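Protein disulfide-isomerase A4 (Rattus norvegicus, PDB 3EC3) catalyses the rearrangement of disulfide bonds in proteins, represented here by a fragment with its two noncatalytic thioredoxin-like domains. Local coordinates at residues K75-Q80 and M92-V97; L30-G35 and K67-S72; L42-A47 and S104-Y109. The protein carries 1 engineered substitution. All coordinates share one frame; numbering follows the deposited sequence.

Contact 1 (K75-Q80 and M92-V97)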
ATOM      1  N   LYS A  75      11.627  15.016  10.922  1.00 18.98           N
ATOM      2  CA  LYS A  75      10.790  13.836  10.849  1.00 20.11           C
ATOM      3  C   LYS A  75      10.722  13.238   9.436  1.00 19.08           C
ATOM      4  O   LYS A  75      10.784  13.940   8.424  1.00 19.79           O
ATOM      5  CB  LYS A  75       9.337  14.172  11.281  1.00 20.73           C
ATOM      6  CG  LYS A  75       9.168  14.909  12.650  1.00 24.69           C
ATOM      7  CD  LYS A  75       9.369  13.997  13.809  1.00 25.98           C
ATOM      8  CE  LYS A  75       9.217  14.738  15.131  1.00 31.38           C
ATOM      9  NZ  LYS A  75       9.997  13.990  16.154  1.00 35.17           N
ATOM     10  N   LEU A  76      10.513  11.933   9.370  1.00 18.21           N
ATOM     11  CA  LEU A  76      10.138  11.296   8.132  1.00 18.71           C
ATOM     12  C   LEU A  76       8.633  10.962   8.269  1.00 18.78           C
ATOM     13  O   LEU A  76       8.224  10.343   9.260  1.00 18.57           O
ATOM     14  CB  LEU A  76      10.959  10.018   8.026  1.00 19.85           C
ATOM     15  CG  LEU A  76      11.041   9.120   6.794  1.00 25.80           C
ATOM     16  CD1 LEU A  76      10.719   7.667   7.113  1.00 26.68           C
ATOM     17  CD2 LEU A  76      10.395   9.690   5.514  1.00 22.98           C
ATOM     18  N   VAL A  77       7.816  11.352   7.288  1.00 19.03           N
ATOM     19  CA  VAL A  77       6.374  11.205   7.405  1.00 18.14           C
ATOM     20  C   VAL A  77       5.972  10.378   6.181  1.00 19.28           C
ATOM     21  O   VAL A  77       6.372  10.704   5.067  1.00 16.93           O
ATOM     22  CB  VAL A  77       5.668  12.581   7.382  1.00 19.41           C
ATOM     23  CG1 VAL A  77       4.162  12.396   7.406  1.00 21.08           C
ATOM     24  CG2 VAL A  77       6.162  13.487   8.559  1.00 17.91           C
ATOM     25  N   LEU A  78       5.197   9.319   6.393  1.00 17.63           N
ATOM     26  CA  LEU A  78       4.679   8.518   5.294  1.00 19.71           C
ATOM     27  C   LEU A  78       3.167   8.587   5.376  1.00 20.03           C
ATOM     28  O   LEU A  78       2.576   8.332   6.471  1.00 18.67           O
ATOM     29  CB  LEU A  78       5.110   7.064   5.410  1.00 20.31           C
ATOM     30  CG  LEU A  78       6.380   6.664   4.631  1.00 23.67           C
ATOM     31  CD1 LEU A  78       7.528   7.102   5.422  1.00 22.63           C
ATOM     32  CD2 LEU A  78       6.403   5.104   4.433  1.00 22.20           C
HETATM   33  N   MSE A  79       2.550   8.917   4.250  1.00 19.14           N
HETATM   34  CA  MSE A  79       1.122   9.033   4.182  1.00 22.51           C
HETATM   35  C   MSE A  79       0.621   8.305   2.952  1.00 21.94           C
HETATM   36  O   MSE A  79       1.362   8.141   1.977  1.00 22.69           O
HETATM   37  CB  MSE A  79       0.745  10.504   4.102  1.00 22.80           C
HETATM   38  CG  MSE A  79       1.121  11.273   5.342  1.00 22.96           C
HETATM   39 SE   MSE A  79       0.741  13.174   5.093  0.70 32.94          SE
HETATM   40  CE  MSE A  79       2.306  13.606   4.012  1.00 34.52           C
ATOM     41  N   GLN A  80      -0.622   7.836   2.991  1.00 19.71           N
ATOM     42  CA  GLN A  80      -1.191   7.208   1.803  1.00 19.03           C
ATOM     43  C   GLN A  80      -2.147   8.195   1.133  1.00 19.35           C
ATOM     44  O   GLN A  80      -2.751   9.000   1.815  1.00 17.79           O
ATOM     45  CB  GLN A  80      -1.973   5.935   2.199  1.00 20.69           C
ATOM     46  CG  GLN A  80      -1.094   4.848   2.754  1.00 17.94           C
ATOM     47  CD  GLN A  80      -0.165   4.216   1.720  1.00 21.03           C
ATOM     48  OE1 GLN A  80      -0.375   4.309   0.508  1.00 22.32           O
ATOM     49  NE2 GLN A  80       0.868   3.567   2.206  1.00 18.99           N
HETATM   50  N   MSE A  92      -0.909   9.297   9.188  1.00 22.69           N
HETATM   51  CA  MSE A  92       0.523   9.403   8.978  1.00 25.60           C
HETATM   52  C   MSE A  92       1.283   8.477   9.856  1.00 24.20           C
HETATM   53  O   MSE A  92       0.890   8.240  11.007  1.00 23.72           O
HETATM   54  CB  MSE A  92       1.038  10.845   9.141  1.00 25.39           C
HETATM   55  CG  MSE A  92       0.353  11.732  10.122  1.00 29.67           C
HETATM   56 SE   MSE A  92       1.134  13.550   9.702  0.70 36.54          SE
HETATM   57  CE  MSE A  92      -0.372  14.218   8.756  1.00 36.44           C
ATOM     58  N   HIS A  93       2.354   7.922   9.310  1.00 21.79           N
ATOM     59  CA  HIS A  93       3.358   7.251  10.130  1.00 21.76           C
ATOM     60  C   HIS A  93       4.549   8.184  10.209  1.00 21.33           C
ATOM     61  O   HIS A  93       5.041   8.611   9.171  1.00 20.27           O
ATOM     62  CB  HIS A  93       3.726   5.926   9.497  1.00 22.10           C
ATOM     63  CG  HIS A  93       2.730   4.840   9.805  1.00 22.68           C
ATOM     64  ND1 HIS A  93       1.724   4.494   8.940  1.00 25.84           N
ATOM     65  CD2 HIS A  93       2.601   4.027  10.875  1.00 26.19           C
ATOM     66  CE1 HIS A  93       1.022   3.493   9.449  1.00 26.67           C
ATOM     67  NE2 HIS A  93       1.537   3.185  10.620  1.00 29.73           N
ATOM     68  N   VAL A  94       4.996   8.498  11.437  1.00 20.28           N
ATOM     69  CA  VAL A  94       6.009   9.515  11.669  1.00 20.66           C
ATOM     70  C   VAL A  94       7.203   8.921  12.428  1.00 22.23           C
ATOM     71  O   VAL A  94       7.013   8.261  13.475  1.00 22.18           O
ATOM     72  CB  VAL A  94       5.415  10.710  12.460  1.00 20.95           C
ATOM     73  CG1 VAL A  94       6.464  11.782  12.697  1.00 20.25           C
ATOM     74  CG2 VAL A  94       4.224  11.324  11.688  1.00 20.75           C
HETATM   75  N   MSE A  95       8.407   9.104  11.881  1.00 21.64           N
HETATM   76  CA  MSE A  95       9.643   8.617  12.498  1.00 24.01           C
HETATM   77  C   MSE A  95      10.571   9.795  12.758  1.00 23.15           C
HETATM   78  O   MSE A  95      10.721  10.654  11.900  1.00 20.68           O
HETATM   79  CB  MSE A  95      10.359   7.622  11.592  1.00 22.65           C
HETATM   80  CG  MSE A  95      11.678   7.102  12.175  1.00 27.36           C
HETATM   81 SE   MSE A  95      12.553   5.951  10.886  0.70 31.03          SE
HETATM   82  CE  MSE A  95      12.819   7.079   9.612  1.00 33.64           C
ATOM     83  N   ASP A  96      11.159   9.840  13.956  1.00 22.63           N
ATOM     84  CA  ASP A  96      12.176  10.851  14.274  1.00 24.12           C
ATOM     85  C   ASP A  96      13.397  10.581  13.439  1.00 23.20           C
ATOM     86  O   ASP A  96      13.822   9.433  13.337  1.00 22.33           O
ATOM     87  CB  ASP A  96      12.600  10.804  15.770  1.00 25.18           C
ATOM     88  CG  ASP A  96      11.448  11.097  16.735  1.00 30.76           C
ATOM     89  OD1 ASP A  96      10.349  11.503  16.274  1.00 37.60           O
ATOM     90  OD2 ASP A  96      11.640  10.935  17.980  1.00 37.70           O
ATOM     91  N   VAL A  97      13.971  11.633  12.838  1.00 23.69           N
ATOM     92  CA  VAL A  97      15.184  11.493  12.039  1.00 24.10           C
ATOM     93  C   VAL A  97      16.186  12.594  12.374  1.00 24.97           C
ATOM     94  O   VAL A  97      15.902  13.778  12.157  1.00 25.04           O
ATOM     95  CB  VAL A  97      14.923  11.509  10.496  1.00 24.67           C
ATOM     96  CG1 VAL A  97      16.248  11.424   9.728  1.00 23.83           C
ATOM     97  CG2 VAL A  97      14.029  10.344  10.077  1.00 22.13           C
TER
HETATM   98  O   HOH W   1       0.954   6.024   6.042  1.00 28.83           O

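Contact 2 (L30-G35 and K67-S72)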
ATOM      1  N   LEU A  30       7.712  11.771   2.848  1.00 15.70           N
ATOM      2  CA  LEU A  30       8.057  13.168   3.054  1.00 16.21           C
ATOM      3  C   LEU A  30       9.040  13.371   4.190  1.00 16.39           C
ATOM      4  O   LEU A  30       8.663  13.203   5.365  1.00 17.58           O
ATOM      5  CB  LEU A  30       6.814  13.961   3.359  1.00 15.96           C
ATOM      6  CG  LEU A  30       7.091  15.468   3.419  1.00 20.28           C
ATOM      7  CD1 LEU A  30       7.675  16.025   2.155  1.00 21.54           C
ATOM      8  CD2 LEU A  30       5.780  16.198   3.760  1.00 24.83           C
ATOM      9  N   GLY A  31      10.228  13.849   3.858  1.00 15.30           N
ATOM     10  CA  GLY A  31      11.204  14.265   4.890  1.00 16.05           C
ATOM     11  C   GLY A  31      10.931  15.706   5.302  1.00 16.75           C
ATOM     12  O   GLY A  31      10.912  16.610   4.443  1.00 17.79           O
ATOM     13  N   VAL A  32      10.770  15.959   6.602  1.00 15.04           N
ATOM     14  CA  VAL A  32      10.474  17.335   7.054  1.00 13.70           C
ATOM     15  C   VAL A  32      11.632  17.789   7.927  1.00 14.09           C
ATOM     16  O   VAL A  32      11.784  17.297   9.049  1.00 14.38           O
ATOM     17  CB  VAL A  32       9.171  17.378   7.892  1.00 14.31           C
ATOM     18  CG1 VAL A  32       8.840  18.831   8.379  1.00 14.36           C
ATOM     19  CG2 VAL A  32       7.951  16.766   7.094  1.00 13.63           C
ATOM     20  N   PHE A  33      12.398  18.749   7.443  1.00 14.25           N
ATOM     21  CA  PHE A  33      13.696  19.117   8.030  1.00 14.48           C
ATOM     22  C   PHE A  33      13.860  20.601   8.159  1.00 14.76           C
ATOM     23  O   PHE A  33      13.068  21.355   7.620  1.00 16.74           O
ATOM     24  CB  PHE A  33      14.827  18.430   7.245  1.00 15.25           C
ATOM     25  CG  PHE A  33      14.769  16.924   7.386  1.00 14.26           C
ATOM     26  CD1 PHE A  33      14.304  16.136   6.323  1.00 16.91           C
ATOM     27  CD2 PHE A  33      15.077  16.318   8.628  1.00 16.71           C
ATOM     28  CE1 PHE A  33      14.202  14.741   6.460  1.00 17.06           C
ATOM     29  CE2 PHE A  33      14.962  14.931   8.788  1.00 18.09           C
ATOM     30  CZ  PHE A  33      14.515  14.137   7.694  1.00 15.72           C
ATOM     31  N   GLN A  34      14.888  21.031   8.871  1.00 15.76           N
ATOM     32  CA  GLN A  34      15.073  22.467   9.119  1.00 17.21           C
ATOM     33  C   GLN A  34      15.694  23.191   7.927  1.00 17.39           C
ATOM     34  O   GLN A  34      15.452  24.367   7.701  1.00 16.34           O
ATOM     35  CB  GLN A  34      15.886  22.659  10.388  1.00 18.42           C
ATOM     36  CG  GLN A  34      15.230  21.923  11.606  1.00 21.55           C
ATOM     37  CD  GLN A  34      15.896  22.252  12.886  1.00 28.03           C
ATOM     38  OE1 GLN A  34      16.212  21.353  13.686  1.00 31.59           O
ATOM     39  NE2 GLN A  34      16.179  23.545  13.092  1.00 26.96           N
ATOM     40  N   GLY A  35      16.457  22.468   7.126  1.00 17.88           N
ATOM     41  CA  GLY A  35      17.088  23.071   5.966  1.00 17.73           C
ATOM     42  C   GLY A  35      18.034  22.131   5.265  1.00 18.65           C
ATOM     43  O   GLY A  35      18.230  20.991   5.676  1.00 18.23           O
ATOM     44  N   LYS A  67       3.445  22.569  10.085  1.00 25.33           N
ATOM     45  CA  LYS A  67       2.211  22.958  10.848  1.00 27.97           C
ATOM     46  C   LYS A  67       0.964  22.276  10.305  1.00 28.89           C
ATOM     47  O   LYS A  67       0.222  21.613  11.064  1.00 29.11           O
ATOM     48  CB  LYS A  67       2.059  24.495  10.889  1.00 27.90           C
ATOM     49  CG  LYS A  67       3.238  25.153  11.570  1.00 29.37           C
ATOM     50  CD  LYS A  67       3.182  26.695  11.672  1.00 30.32           C
ATOM     51  CE  LYS A  67       4.512  27.225  12.218  1.00 30.62           C
ATOM     52  NZ  LYS A  67       4.700  28.687  11.928  1.00 33.70           N
ATOM     53  N   PHE A  68       0.736  22.397   8.994  1.00 29.72           N
ATOM     54  CA  PHE A  68      -0.359  21.670   8.340  1.00 30.97           C
ATOM     55  C   PHE A  68      -0.342  20.185   8.658  1.00 30.94           C
ATOM     56  O   PHE A  68      -1.400  19.598   8.920  1.00 30.48           O
ATOM     57  CB  PHE A  68      -0.356  21.887   6.816  1.00 31.88           C
ATOM     58  CG  PHE A  68      -1.308  20.999   6.062  1.00 32.60           C
ATOM     59  CD1 PHE A  68      -0.851  19.836   5.445  1.00 32.34           C
ATOM     60  CD2 PHE A  68      -2.657  21.331   5.950  1.00 34.10           C
ATOM     61  CE1 PHE A  68      -1.745  19.003   4.720  1.00 36.45           C
ATOM     62  CE2 PHE A  68      -3.551  20.501   5.238  1.00 34.36           C
ATOM     63  CZ  PHE A  68      -3.097  19.345   4.626  1.00 34.34           C
ATOM     64  N   LEU A  69       0.840  19.573   8.629  1.00 29.97           N
ATOM     65  CA  LEU A  69       0.959  18.133   8.841  1.00 30.42           C
ATOM     66  C   LEU A  69       0.939  17.737  10.301  1.00 30.89           C
ATOM     67  O   LEU A  69       1.009  16.545  10.618  1.00 32.32           O
ATOM     68  CB  LEU A  69       2.248  17.590   8.240  1.00 29.64           C
ATOM     69  CG  LEU A  69       2.366  17.665   6.726  1.00 31.15           C
ATOM     70  CD1 LEU A  69       3.715  17.084   6.334  1.00 32.06           C
ATOM     71  CD2 LEU A  69       1.194  16.943   6.060  1.00 32.36           C
ATOM     72  N   LYS A  70       0.901  18.729  11.170  1.00 31.06           N
ATOM     73  CA  LYS A  70       0.891  18.542  12.607  1.00 32.65           C
ATOM     74  C   LYS A  70       2.156  17.807  13.135  1.00 32.34           C
ATOM     75  O   LYS A  70       2.085  17.009  14.068  1.00 32.92           O
ATOM     76  CB  LYS A  70      -0.471  17.925  13.044  1.00 33.25           C
ATOM     77  CG  LYS A  70      -1.671  18.836  12.665  1.00 34.23           C
ATOM     78  CD  LYS A  70      -2.961  18.630  13.567  1.00 33.47           C
ATOM     79  CE  LYS A  70      -3.675  19.971  13.860  1.00 35.22           C
ATOM     80  NZ  LYS A  70      -4.779  19.882  14.920  1.00 35.31           N
ATOM     81  N   VAL A  71       3.315  18.127  12.555  1.00 30.49           N
ATOM     82  CA  VAL A  71       4.604  17.533  12.970  1.00 29.63           C
ATOM     83  C   VAL A  71       5.625  18.618  13.257  1.00 28.93           C
ATOM     84  O   VAL A  71       5.556  19.704  12.672  1.00 29.40           O
ATOM     85  CB  VAL A  71       5.208  16.564  11.892  1.00 29.49           C
ATOM     86  CG1 VAL A  71       4.265  15.400  11.569  1.00 30.01           C
ATOM     87  CG2 VAL A  71       5.626  17.312  10.609  1.00 28.52           C
ATOM     88  N   SER A  72       6.584  18.355  14.135  1.00 28.70           N
ATOM     89  CA  SER A  72       7.701  19.305  14.271  1.00 28.80           C
ATOM     90  C   SER A  72       8.757  18.963  13.202  1.00 27.31           C
ATOM     91  O   SER A  72       8.596  17.988  12.441  1.00 27.38           O
ATOM     92  CB  SER A  72       8.291  19.305  15.683  1.00 29.70           C
ATOM     93  OG  SER A  72       8.582  17.981  16.077  1.00 32.79           O
TER

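Contact 3 (L42-A47 and S104-Y109)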
ATOM      1  N   LEU A  42      20.299  14.896   5.612  1.00 17.77           N
ATOM      2  CA  LEU A  42      21.356  14.245   4.849  1.00 18.22           C
ATOM      3  C   LEU A  42      21.242  12.734   4.986  1.00 17.69           C
ATOM      4  O   LEU A  42      21.460  12.003   4.018  1.00 17.79           O
ATOM      5  CB  LEU A  42      22.751  14.745   5.319  1.00 18.93           C
ATOM      6  CG  LEU A  42      23.003  16.237   5.026  1.00 18.78           C
ATOM      7  CD1 LEU A  42      24.388  16.550   5.497  1.00 23.02           C
ATOM      8  CD2 LEU A  42      22.941  16.568   3.531  1.00 22.77           C
ATOM      9  N   GLN A  43      20.868  12.275   6.177  1.00 17.67           N
ATOM     10  CA  GLN A  43      20.625  10.866   6.420  1.00 18.33           C
ATOM     11  C   GLN A  43      19.412  10.364   5.581  1.00 18.66           C
ATOM     12  O   GLN A  43      19.402   9.248   5.012  1.00 19.75           O
ATOM     13  CB  GLN A  43      20.352  10.645   7.908  1.00 19.05           C
ATOM     14  CG  GLN A  43      21.587  10.685   8.794  1.00 19.99           C
ATOM     15  CD  GLN A  43      22.689   9.723   8.336  1.00 22.67           C
ATOM     16  OE1 GLN A  43      23.626  10.114   7.637  1.00 27.57           O
ATOM     17  NE2 GLN A  43      22.585   8.485   8.735  1.00 21.58           N
ATOM     18  N   TYR A  44      18.394  11.202   5.504  1.00 17.66           N
ATOM     19  CA  TYR A  44      17.203  10.904   4.676  1.00 18.15           C
ATOM     20  C   TYR A  44      17.580  10.756   3.196  1.00 18.60           C
ATOM     21  O   TYR A  44      17.184   9.774   2.554  1.00 18.08           O
ATOM     22  CB  TYR A  44      16.166  12.021   4.885  1.00 17.42           C
ATOM     23  CG  TYR A  44      14.933  11.899   3.982  1.00 18.53           C
ATOM     24  CD1 TYR A  44      14.673  12.837   2.990  1.00 16.59           C
ATOM     25  CD2 TYR A  44      14.031  10.853   4.154  1.00 20.02           C
ATOM     26  CE1 TYR A  44      13.543  12.722   2.169  1.00 19.50           C
ATOM     27  CE2 TYR A  44      12.917  10.721   3.347  1.00 19.58           C
ATOM     28  CZ  TYR A  44      12.687  11.668   2.340  1.00 19.94           C
ATOM     29  OH  TYR A  44      11.535  11.546   1.563  1.00 18.52           O
ATOM     30  N   GLN A  45      18.390  11.689   2.667  1.00 19.98           N
ATOM     31  CA  GLN A  45      18.814  11.638   1.257  1.00 20.96           C
ATOM     32  C   GLN A  45      19.639  10.374   0.975  1.00 22.15           C
ATOM     33  O   GLN A  45      19.567   9.845  -0.118  1.00 21.74           O
ATOM     34  CB  GLN A  45      19.578  12.919   0.793  1.00 22.74           C
ATOM     35  CG  GLN A  45      18.692  14.192   0.439  1.00 24.36           C
ATOM     36  CD  GLN A  45      17.934  14.130  -0.944  1.00 26.06           C
ATOM     37  OE1 GLN A  45      17.678  13.039  -1.477  1.00 29.81           O
ATOM     38  NE2 GLN A  45      17.555  15.311  -1.500  1.00 20.61           N
ATOM     39  N   ASP A  46      20.451   9.945   1.946  1.00 23.20           N
ATOM     40  CA  ASP A  46      21.240   8.681   1.856  1.00 24.13           C
ATOM     41  C   ASP A  46      20.315   7.459   1.725  1.00 23.59           C
ATOM     42  O   ASP A  46      20.483   6.641   0.815  1.00 22.72           O
ATOM     43  CB  ASP A  46      22.122   8.572   3.092  1.00 24.75           C
ATOM     44  CG  ASP A  46      23.180   7.485   2.992  1.00 30.20           C
ATOM     45  OD1 ASP A  46      22.959   6.439   2.345  1.00 35.48           O
ATOM     46  OD2 ASP A  46      24.243   7.679   3.619  1.00 34.27           O
ATOM     47  N   ALA A  47      19.350   7.354   2.631  1.00 22.57           N
ATOM     48  CA  ALA A  47      18.294   6.339   2.553  1.00 23.82           C
ATOM     49  C   ALA A  47      17.501   6.359   1.229  1.00 24.03           C
ATOM     50  O   ALA A  47      17.195   5.303   0.644  1.00 25.37           O
ATOM     51  CB  ALA A  47      17.326   6.506   3.724  1.00 22.50           C
ATOM     52  N   SER A 104      20.026   2.952   7.410  1.00 25.45           N
ATOM     53  CA  SER A 104      19.361   1.644   7.363  1.00 25.07           C
ATOM     54  C   SER A 104      18.034   1.612   8.130  1.00 23.65           C
ATOM     55  O   SER A 104      17.117   0.945   7.704  1.00 23.92           O
ATOM     56  CB  SER A 104      20.306   0.545   7.876  1.00 25.15           C
ATOM     57  OG  SER A 104      20.687   0.807   9.219  1.00 27.13           O
ATOM     58  N   ALA A 105      17.924   2.336   9.244  1.00 23.04           N
ATOM     59  CA  ALA A 105      16.650   2.417   9.986  1.00 22.07           C
ATOM     60  C   ALA A 105      15.605   3.198   9.183  1.00 21.56           C
ATOM     61  O   ALA A 105      14.427   2.887   9.224  1.00 22.28           O
ATOM     62  CB  ALA A 105      16.856   3.106  11.315  1.00 21.70           C
ATOM     63  N   ILE A 106      16.041   4.250   8.499  1.00 21.32           N
ATOM     64  CA  ILE A 106      15.126   5.032   7.651  1.00 21.32           C
ATOM     65  C   ILE A 106      14.607   4.147   6.539  1.00 21.93           C
ATOM     66  O   ILE A 106      13.415   4.077   6.311  1.00 21.80           O
ATOM     67  CB  ILE A 106      15.816   6.287   7.096  1.00 20.85           C
ATOM     68  CG1 ILE A 106      16.200   7.204   8.257  1.00 21.74           C
ATOM     69  CG2 ILE A 106      14.897   7.028   6.072  1.00 21.97           C
ATOM     70  CD1 ILE A 106      17.049   8.429   7.833  1.00 22.47           C
ATOM     71  N   LYS A 107      15.524   3.445   5.881  1.00 23.71           N
ATOM     72  CA  LYS A 107      15.205   2.546   4.785  1.00 24.15           C
ATOM     73  C   LYS A 107      14.241   1.455   5.263  1.00 23.91           C
ATOM     74  O   LYS A 107      13.248   1.194   4.606  1.00 22.03           O
ATOM     75  CB  LYS A 107      16.508   1.990   4.181  1.00 23.82           C
ATOM     76  CG  LYS A 107      16.348   0.809   3.233  1.00 27.78           C
ATOM     77  CD  LYS A 107      17.669   0.374   2.527  1.00 27.50           C
ATOM     78  CE  LYS A 107      18.958   1.164   2.979  1.00 31.54           C
ATOM     79  NZ  LYS A 107      20.261   0.470   2.617  1.00 33.12           N
ATOM     80  N   ASP A 108      14.528   0.853   6.419  1.00 24.12           N
ATOM     81  CA  ASP A 108      13.625  -0.120   7.030  1.00 24.73           C
ATOM     82  C   ASP A 108      12.209   0.405   7.281  1.00 23.67           C
ATOM     83  O   ASP A 108      11.250  -0.288   6.968  1.00 23.20           O
ATOM     84  CB  ASP A 108      14.218  -0.634   8.348  1.00 25.00           C
ATOM     85  CG  ASP A 108      15.370  -1.610   8.139  1.00 27.01           C
ATOM     86  OD1 ASP A 108      15.738  -1.929   6.982  1.00 26.68           O
ATOM     87  OD2 ASP A 108      15.916  -2.052   9.160  1.00 28.75           O
ATOM     88  N   TYR A 109      12.081   1.609   7.858  1.00 23.49           N
ATOM     89  CA  TYR A 109      10.763   2.191   8.199  1.00 22.55           C
ATOM     90  C   TYR A 109       9.909   2.424   6.934  1.00 22.64           C
ATOM     91  O   TYR A 109       8.682   2.181   6.932  1.00 23.00           O
ATOM     92  CB  TYR A 109      10.955   3.517   8.929  1.00 22.52           C
ATOM     93  CG  TYR A 109       9.733   4.089   9.613  1.00 22.11           C
ATOM     94  CD1 TYR A 109       8.951   5.037   8.983  1.00 20.74           C
ATOM     95  CD2 TYR A 109       9.386   3.692  10.904  1.00 21.45           C
ATOM     96  CE1 TYR A 109       7.845   5.592   9.610  1.00 22.17           C
ATOM     97  CE2 TYR A 109       8.287   4.226  11.542  1.00 23.36           C
ATOM     98  CZ  TYR A 109       7.521   5.179  10.880  1.00 21.97           C
ATOM     99  OH  TYR A 109       6.420   5.711  11.494  1.00 23.44           O
TER

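Contact 1 (K75-Q80 and M92-V97)
The carbonyl O of L78 is gripped by three groups. H93 N donates to L78 O at 2.9 Å. Water 1 donates a second bond of 2.9 Å to L78 O and makes a weak contact with H93 ND1 at the ring edge. The third group is the CA-H of M92, with M92 CA 3.4 Å from L78 O. The return bond, L78 N to H93 O, closes this pair, and L76 and M95 bond through their backbones in the same way. Next to D96, the chain of K75 bends at chi2 (-75°) and K75 CD lies 3.8 Å from V94 CG1. K75 NZ then reaches D96 OD1 in a salt bridge modelled at 2.5 Å, unusually short and doubtful in its exact value. It comes from above the carboxylate plane, 62° out of it. An alanine in place of K75 would probably leave the D96 carboxylate without this charge partner and V94 CG1 less covered, with CG and CD gone. On the other face, the chain of selenomethionine M95 bends at chi3. M95 CE presses tightly on L76 CD1, at 3.3 Å. Towards the far end of the pair, selenomethionines M79 and M92 lie side by side, with M79 CG 3.8 Å from M92 CB. L69 of helix 63-69 touches both, while Y109 of helix 103-113 packs on H93 and M95. The two strands run at 163°, nearly antiparallel. This is the antiparallel hairpin pair that ends the sheet of a thioredoxin fold, with strand 93-96 at the sheet's edge.

Contact 2 (L30-G35 and K67-S72)
No ring takes part where L30 and V32 meet L69, V71 and S72. The flat group met here is the carbonyl of S72, whose O lies 4.2 Å from V32 CG1. This S72 O is buried by the contact and has no polar partner in the model. The side chain of F33 leaves the backbone pointing away from 67-72.

The rest is aliphatic packing. L69 CG stands anti to its carbonyl carbon, and chi2 of 180° extends CD1 towards the strand. There L69 CD1 presses on L30 CD2 at 3.4 Å, tighter than usual for two carbons. The same L69 CD1 lies more loosely against V32 CG2, at 4.3 Å. V71 CG2 sits between its own backbone N and carbonyl carbon, and faces V32 CG1 at 4.2 Å. The chain reaches V71 through a Schellman motif: K70 has positive phi (61°), and K70 N bonds back to K67 O.

Strand 28-32 lies between strands 57-60 and 75-79 in the sheet. V32 also touches T60 and V77, and L30 touches H58. L69 and V71 extend the packing onto M79 and V77, which places helix 63-69 and the loop after it against one face of the sheet.

Contact 3 (L42-A47 and S104-Y109)
I106 carries this contact, facing Q43, Y44 and A47. I106 CB lies 3.7 Å from A47 CB. The branch CG2, anti to the backbone N, comes closer still: I106 CG2 and A47 CB are 3.4 Å apart, a tight pair. The same methyl sits at the edge of the Y44 ring, near its plane, with I106 CG2 4.4 Å from Y44 CD2. CG1 carries the longer branch onward, and chi2 of 173° extends CD1 away from the helix that bears it. At the tip, I106 CD1 meets the backbone of the other helix, 3.8 Å from Q43 O. I106 CD1 is also 3.9 Å from Y44 N and 4.0 Å from Q43 CB.

The small side chain of A47 lets the backbones come close, and the CA atoms of A47 and K107 are 5.4 Å apart. The helix axes approach to 8.7 Å and cross at -60°. The polar groups beside I106 are held from outside the pair. Q43 NE2 bonds to T101 O, just before helix 103-113. Y44 OH bonds to H58 O in strand 57-60, which fixes the tip of the ring over the sheet.

I106 also touches M95 and V97, while Y44 and Y109 both rest on L76. Helices 39-51 and 103-113 therefore cover the same face of the mixed sheet. Such a helix pair, the second and the last of four, lies on one side of the central sheet in the thioredoxin fold.

In the fold
All three contacts belong to the first of the two thioredoxin-like domains in this fragment. Contact 1 lies between the others: its centre is about 9 Å from that of contact 2 and about 12 Å from that of contact 3. Contacts 2 and 3 are about 16 Å apart, centre to centre. Strands 28-32 and 75-79 are neighbours in one sheet and link contacts 1 and 2. Along the chain, contact 2 closes before contact 1 opens, contact 1 is nested inside contact 3, and contacts 2 and 3 interleave. Contact 1 pairs two strands, contact 2 seats the end of helix 63-69 on one face, and contact 3 joins helices 39-51 and 103-113 on the other.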